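Local coordinates for PbSGBP-B lipoprotein (PDB 6D2Y) that probably binds polysaccharide at the cell surface as a lipoprotein encoded in a polysaccharide utilization locus, and carries a bound magnesium ion, at residues 311-325 against 445-459. Residues are numbered along the deposited sequence; the frame is centred on the assembly and turned at random.
Sequences KSLKFEMLIPADAGW and CTPIIKIDNIRVVPN. With MG (magnesium ion), chain B.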
loop_
_atom_site.group_PDB
_atom_site.type_symbol
_atom_site.label_atom_id
_atom_site.label_comp_id
_atom_site.label_asym_id
_atom_site.label_seq_id
_atom_site.Cartn_x
_atom_site.Cartn_y
_atom_site.Cartn_z
ATOM N N LYS A 311 10.296 3.785 1.758
ATOM C CA LYS A 311 9.329 4.430 2.632
ATOM C C LYS A 311 8.209 5.034 1.798
ATOM O O LYS A 311 8.342 5.232 0.588
ATOM C CB LYS A 311 9.990 5.505 3.502
ATOM C CG LYS A 311 10.470 4.993 4.850
ATOM C CD LYS A 311 11.751 5.690 5.279
ATOM C CE LYS A 311 12.145 5.302 6.695
ATOM N NZ LYS A 311 13.496 5.815 7.054
ATOM N N SER A 312 7.094 5.321 2.468
ATOM C CA SER A 312 5.898 5.817 1.807
ATOM C C SER A 312 5.283 6.939 2.626
ATOM O O SER A 312 5.356 6.944 3.858
ATOM C CB SER A 312 4.859 4.703 1.606
ATOM O OG SER A 312 5.362 3.672 0.777
ATOM N N LEU A 313 4.673 7.891 1.925
ATOM C CA LEU A 313 3.860 8.919 2.558
ATOM C C LEU A 313 2.442 8.391 2.732
ATOM O O LEU A 313 1.853 7.854 1.788
ATOM C CB LEU A 313 3.857 10.198 1.720
ATOM C CG LEU A 313 3.064 11.389 2.259
ATOM C CD1 LEU A 313 3.876 12.185 3.275
ATOM C CD2 LEU A 313 2.611 12.277 1.113
ATOM N N LYS A 314 1.902 8.531 3.943
ATOM C CA LYS A 314 0.567 8.048 4.264
ATOM C C LYS A 314 -0.220 9.143 4.965
ATOM O O LYS A 314 0.351 10.015 5.627
ATOM C CB LYS A 314 0.610 6.801 5.161
ATOM C CG LYS A 314 0.735 5.483 4.421
ATOM C CD LYS A 314 0.602 4.320 5.391
ATOM C CE LYS A 314 0.765 2.987 4.693
ATOM N NZ LYS A 314 0.802 1.862 5.665
ATOM N N PHE A 315 -1.542 9.081 4.814
ATOM C CA PHE A 315 -2.462 9.999 5.472
ATOM C C PHE A 315 -3.868 9.430 5.355
ATOM O O PHE A 315 -4.156 8.621 4.470
ATOM C CB PHE A 315 -2.396 11.411 4.870
ATOM C CG PHE A 315 -2.789 11.482 3.416
ATOM C CD1 PHE A 315 -1.840 11.320 2.418
ATOM C CD2 PHE A 315 -4.105 11.731 3.048
ATOM C CE1 PHE A 315 -2.196 11.394 1.081
ATOM C CE2 PHE A 315 -4.467 11.804 1.715
ATOM C CZ PHE A 315 -3.511 11.636 0.731
ATOM N N GLU A 316 -4.738 9.861 6.264
ATOM C CA GLU A 316 -6.154 9.537 6.199
ATOM C C GLU A 316 -6.910 10.687 5.545
ATOM O O GLU A 316 -6.574 11.860 5.731
ATOM C CB GLU A 316 -6.725 9.252 7.590
ATOM C CG GLU A 316 -6.574 7.805 8.043
ATOM C CD GLU A 316 -5.154 7.463 8.455
ATOM O OE1 GLU A 316 -4.529 8.274 9.167
ATOM O OE2 GLU A 316 -4.660 6.382 8.074
HETATM N N MSE A 317 -7.935 10.340 4.773
HETATM C CA MSE A 317 -8.605 11.309 3.913
HETATM C C MSE A 317 -10.118 11.107 3.877
HETATM O O MSE A 317 -10.606 9.977 3.803
HETATM C CB MSE A 317 -8.019 11.220 2.499
HETATM C CG MSE A 317 -8.630 12.134 1.443
HETATM SE SE MSE A 317 -7.826 11.666 -0.271
HETATM C CE MSE A 317 -8.414 13.114 -1.402
ATOM N N LEU A 318 -10.856 12.213 3.937
ATOM C CA LEU A 318 -12.309 12.194 3.857
ATOM C C LEU A 318 -12.751 13.111 2.731
ATOM O O LEU A 318 -12.355 14.281 2.684
ATOM C CB LEU A 318 -12.950 12.637 5.181
ATOM C CG LEU A 318 -14.386 12.184 5.484
ATOM C CD1 LEU A 318 -14.747 12.499 6.922
ATOM C CD2 LEU A 318 -15.411 12.816 4.553
ATOM N N ILE A 319 -13.570 12.577 1.830
ATOM C CA ILE A 319 -14.255 13.372 0.814
ATOM C C ILE A 319 -15.752 13.142 0.968
ATOM O O ILE A 319 -16.226 12.016 0.756
ATOM C CB ILE A 319 -13.792 13.012 -0.605
ATOM C CG1 ILE A 319 -12.302 13.300 -0.784
ATOM C CG2 ILE A 319 -14.607 13.776 -1.635
ATOM C CD1 ILE A 319 -11.824 13.072 -2.199
ATOM N N PRO A 320 -16.528 14.160 1.337
ATOM C CA PRO A 320 -17.976 13.970 1.472
ATOM C C PRO A 320 -18.611 13.565 0.150
ATOM O O PRO A 320 -18.168 13.962 -0.929
ATOM C CB PRO A 320 -18.474 15.345 1.933
ATOM C CG PRO A 320 -17.278 15.994 2.550
ATOM C CD PRO A 320 -16.104 15.505 1.757
ATOM N N ALA A 321 -19.665 12.751 0.248
ATOM C CA ALA A 321 -20.363 12.295 -0.949
ATOM C C ALA A 321 -20.969 13.458 -1.726
ATOM O O ALA A 321 -21.046 13.405 -2.958
ATOM C CB ALA A 321 -21.448 11.284 -0.574
ATOM N N ASP A 322 -21.399 14.510 -1.031
ATOM C CA ASP A 322 -21.959 15.685 -1.686
ATOM C C ASP A 322 -20.895 16.660 -2.174
ATOM O O ASP A 322 -21.243 17.726 -2.693
ATOM C CB ASP A 322 -22.924 16.408 -0.739
ATOM C CG ASP A 322 -22.310 16.694 0.618
ATOM O OD1 ASP A 322 -21.278 17.394 0.676
ATOM O OD2 ASP A 322 -22.867 16.226 1.633
ATOM N N ALA A 323 -19.612 16.328 -2.024
ATOM C CA ALA A 323 -18.520 17.213 -2.412
ATOM C C ALA A 323 -17.428 16.393 -3.103
ATOM O O ALA A 323 -16.269 16.374 -2.696
ATOM C CB ALA A 323 -17.971 17.963 -1.201
ATOM N N GLY A 324 -17.810 15.713 -4.180
ATOM C CA GLY A 324 -16.887 14.822 -4.855
ATOM C C GLY A 324 -15.723 15.559 -5.492
ATOM O O GLY A 324 -15.811 16.733 -5.852
ATOM N N TRP A 325 -14.614 14.838 -5.628
ATOM C CA TRP A 325 -13.378 15.352 -6.210
ATOM C C TRP A 325 -13.194 14.687 -7.567
ATOM O O TRP A 325 -12.860 13.500 -7.642
ATOM C CB TRP A 325 -12.195 15.074 -5.286
ATOM C CG TRP A 325 -10.860 15.438 -5.858
ATOM C CD1 TRP A 325 -10.583 16.468 -6.708
ATOM C CD2 TRP A 325 -9.617 14.770 -5.616
ATOM N NE1 TRP A 325 -9.241 16.483 -7.013
ATOM C CE2 TRP A 325 -8.627 15.451 -6.353
ATOM C CE3 TRP A 325 -9.245 13.662 -4.848
ATOM C CZ2 TRP A 325 -7.289 15.061 -6.345
ATOM C CZ3 TRP A 325 -7.916 13.277 -4.842
ATOM C CH2 TRP A 325 -6.955 13.975 -5.584
ATOM N N CYS A 445 -16.313 20.539 -10.482
ATOM C CA CYS A 445 -16.744 20.036 -9.188
ATOM C C CYS A 445 -16.566 21.120 -8.134
ATOM O O CYS A 445 -16.059 22.212 -8.406
ATOM C CB CYS A 445 -15.965 18.772 -8.806
ATOM S SG CYS A 445 -14.170 18.902 -9.017
ATOM N N THR A 446 -17.005 20.802 -6.919
ATOM C CA THR A 446 -16.772 21.617 -5.729
ATOM C C THR A 446 -16.245 20.670 -4.662
ATOM O O THR A 446 -16.989 20.241 -3.769
ATOM C CB THR A 446 -18.046 22.327 -5.270
ATOM O OG1 THR A 446 -19.081 21.359 -5.048
ATOM C CG2 THR A 446 -18.511 23.329 -6.319
ATOM N N PRO A 447 -14.966 20.312 -4.727
ATOM C CA PRO A 447 -14.455 19.241 -3.872
ATOM C C PRO A 447 -14.123 19.718 -2.468
ATOM O O PRO A 447 -13.694 20.852 -2.247
ATOM C CB PRO A 447 -13.191 18.786 -4.608
ATOM C CG PRO A 447 -12.700 20.034 -5.266
ATOM C CD PRO A 447 -13.924 20.850 -5.621
ATOM N N ILE A 448 -14.342 18.820 -1.511
ATOM C CA ILE A 448 -13.940 19.005 -0.123
ATOM C C ILE A 448 -13.075 17.813 0.256
ATOM O O ILE A 448 -13.544 16.668 0.231
ATOM C CB ILE A 448 -15.144 19.127 0.822
ATOM C CG1 ILE A 448 -15.848 20.473 0.624
ATOM C CG2 ILE A 448 -14.696 18.962 2.270
ATOM C CD1 ILE A 448 -16.846 20.816 1.721
ATOM N N ILE A 449 -11.817 18.077 0.590
ATOM C CA ILE A 449 -10.859 17.036 0.940
ATOM C C ILE A 449 -10.335 17.338 2.332
ATOM O O ILE A 449 -9.621 18.328 2.537
ATOM C CB ILE A 449 -9.709 16.941 -0.069
ATOM C CG1 ILE A 449 -10.234 16.502 -1.434
ATOM C CG2 ILE A 449 -8.625 16.005 0.449
ATOM C CD1 ILE A 449 -9.254 16.725 -2.557
ATOM N N LYS A 450 -10.688 16.491 3.287
ATOM C CA LYS A 450 -10.197 16.604 4.648
ATOM C C LYS A 450 -9.064 15.611 4.847
ATOM O O LYS A 450 -9.198 14.433 4.510
ATOM C CB LYS A 450 -11.326 16.373 5.650
ATOM C CG LYS A 450 -12.482 17.337 5.443
ATOM C CD LYS A 450 -13.579 17.165 6.480
ATOM C CE LYS A 450 -14.686 18.186 6.257
ATOM N NZ LYS A 450 -15.840 17.956 7.167
ATOM N N ILE A 451 -7.945 16.093 5.372
ATOM C CA ILE A 451 -6.736 15.295 5.508
ATOM C C ILE A 451 -6.293 15.338 6.959
ATOM O O ILE A 451 -6.355 16.388 7.610
ATOM C CB ILE A 451 -5.624 15.807 4.566
ATOM C CG1 ILE A 451 -6.007 15.545 3.112
ATOM C CG2 ILE A 451 -4.287 15.161 4.890
ATOM C CD1 ILE A 451 -5.129 16.253 2.101
ATOM N N ASP A 452 -5.862 14.190 7.474
ATOM C CA ASP A 452 -5.246 14.142 8.788
ATOM C C ASP A 452 -4.231 13.005 8.797
ATOM O O ASP A 452 -4.275 12.101 7.960
ATOM C CB ASP A 452 -6.310 13.986 9.889
ATOM C CG ASP A 452 -5.720 14.012 11.285
ATOM O OD1 ASP A 452 -6.187 13.239 12.149
ATOM O OD2 ASP A 452 -4.779 14.797 11.513
ATOM N N ASN A 453 -3.286 13.086 9.730
ATOM C CA ASN A 453 -2.299 12.032 9.950
ATOM C C ASN A 453 -1.360 11.854 8.752
ATOM O O ASN A 453 -1.104 10.738 8.294
ATOM C CB ASN A 453 -2.969 10.712 10.332
ATOM C CG ASN A 453 -3.847 10.844 11.571
ATOM O OD1 ASN A 453 -3.511 11.569 12.512
ATOM N ND2 ASN A 453 -4.961 10.125 11.589
ATOM N N ILE A 454 -0.805 12.968 8.281
ATOM C CA ILE A 454 0.245 12.924 7.270
ATOM C C ILE A 454 1.516 12.390 7.916
ATOM O O ILE A 454 2.054 12.995 8.849
ATOM C CB ILE A 454 0.473 14.314 6.661
ATOM C CG1 ILE A 454 -0.846 14.917 6.172
ATOM C CG2 ILE A 454 1.492 14.238 5.531
ATOM C CD1 ILE A 454 -0.769 16.411 5.920
ATOM N N ARG A 455 2.011 11.259 7.416
ATOM C CA ARG A 455 3.162 10.591 8.011
ATOM C C ARG A 455 3.981 9.918 6.918
ATOM O O ARG A 455 3.518 9.728 5.791
ATOM C CB ARG A 455 2.726 9.557 9.059
ATOM C CG ARG A 455 1.805 8.470 8.508
ATOM C CD ARG A 455 1.223 7.603 9.617
ATOM N NE ARG A 455 0.353 6.546 9.102
ATOM C CZ ARG A 455 -0.960 6.671 8.931
ATOM N NH1 ARG A 455 -1.569 7.811 9.227
ATOM N NH2 ARG A 455 -1.671 5.657 8.460
ATOM N N VAL A 456 5.218 9.554 7.262
ATOM C CA VAL A 456 6.082 8.768 6.386
ATOM C C VAL A 456 6.453 7.481 7.111
ATOM O O VAL A 456 6.895 7.513 8.266
ATOM C CB VAL A 456 7.333 9.551 5.937
ATOM C CG1 VAL A 456 8.164 10.017 7.125
ATOM C CG2 VAL A 456 8.175 8.699 4.995
ATOM N N VAL A 457 6.269 6.352 6.430
ATOM C CA VAL A 457 6.298 5.038 7.076
ATOM C C VAL A 457 7.048 4.064 6.196
ATOM O O VAL A 457 7.053 4.183 4.957
ATOM C CB VAL A 457 4.864 4.518 7.339
ATOM C CG1 VAL A 457 4.176 4.129 6.036
ATOM C CG2 VAL A 457 4.826 3.379 8.350
ATOM N N PRO A 458 7.742 3.099 6.803
ATOM C CA PRO A 458 8.427 2.079 6.005
ATOM C C PRO A 458 7.455 1.299 5.133
ATOM O O PRO A 458 6.316 1.032 5.518
ATOM C CB PRO A 458 9.079 1.175 7.057
ATOM C CG PRO A 458 9.249 2.047 8.244
ATOM C CD PRO A 458 8.095 3.004 8.235
ATOM N N ASN A 459 7.925 0.934 3.937
ATOM C CA ASN A 459 7.099 0.146 3.029
ATOM C C ASN A 459 6.808 -1.233 3.599
ATOM O O ASN A 459 5.783 -1.839 3.267
ATOM C CB ASN A 459 7.782 0.033 1.666
ATOM C CG ASN A 459 7.688 1.312 0.865
ATOM O OD1 ASN A 459 7.135 2.307 1.330
ATOM N ND2 ASN A 459 8.236 1.296 -0.345
HETATM MG MG MG B . -5.839 14.916 13.832
HETATM O O HOH W 1 1.031 3.529 8.577
HETATM O O HOH W 2 3.439 1.188 4.312
HETATM O O HOH W 3 -17.969 18.049 -6.146
HETATM O O HOH W 4 -4.898 13.204 14.330
#
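Glu316 and Arg455 meet end-on across two antiparallel strands, 311-318 and 449-458, neighbours in one sheet of the beta-sandwich assigned by family to xyloglucan binding. Arg455 NH1 reaches Glu316 OE1 at 3.0 Å and Arg455 NH2 reaches Glu316 OE2 at 3.1 Å. Both bonds are nearly straight, and the carboxylate and guanidinium planes lie only 15° apart. The Arg455 chain starts between its backbone N and carbonyl carbon (chi1 59°) and then runs extended to NE, which carries the guanidinium to Glu316. Lys314 CB lies over one guanidinium face. Glu316 OE1 also accepts a bond from Asn453 ND2 at 3.1 Å, on its anti side. Outside the pair, Thr394 bonds Glu316 OE2, and Glu141 makes salt bridges with both Arg455 and Lys314.

The register slips by one between Lys314 and Glu316, a beta bulge. Next to it, Asp452 chelates the magnesium ion through OD1 (2.4 Å) and OD2. Asp225, Asp227, Ser255 and Asn257 complete the site with a water that also bonds Asn453 OD1.

The face opposite Lys314, Glu316, Asp452 and Arg455 is apolar here. Its Leu313 and Met317 pack on strand 330-335 of the facing sheet. Leu313 CD1 also touches Ile454 CG2. Trp325 lies past the end of strand 311-318. Ile449 CD1 sits over its five-membered ring in a CH-pi contact, 3.9 Å from the centroid.

The buried Glu316 carboxylate is thus fixed in rotation and probably stays ionised, while Asn453 links this charge cluster to the metal site.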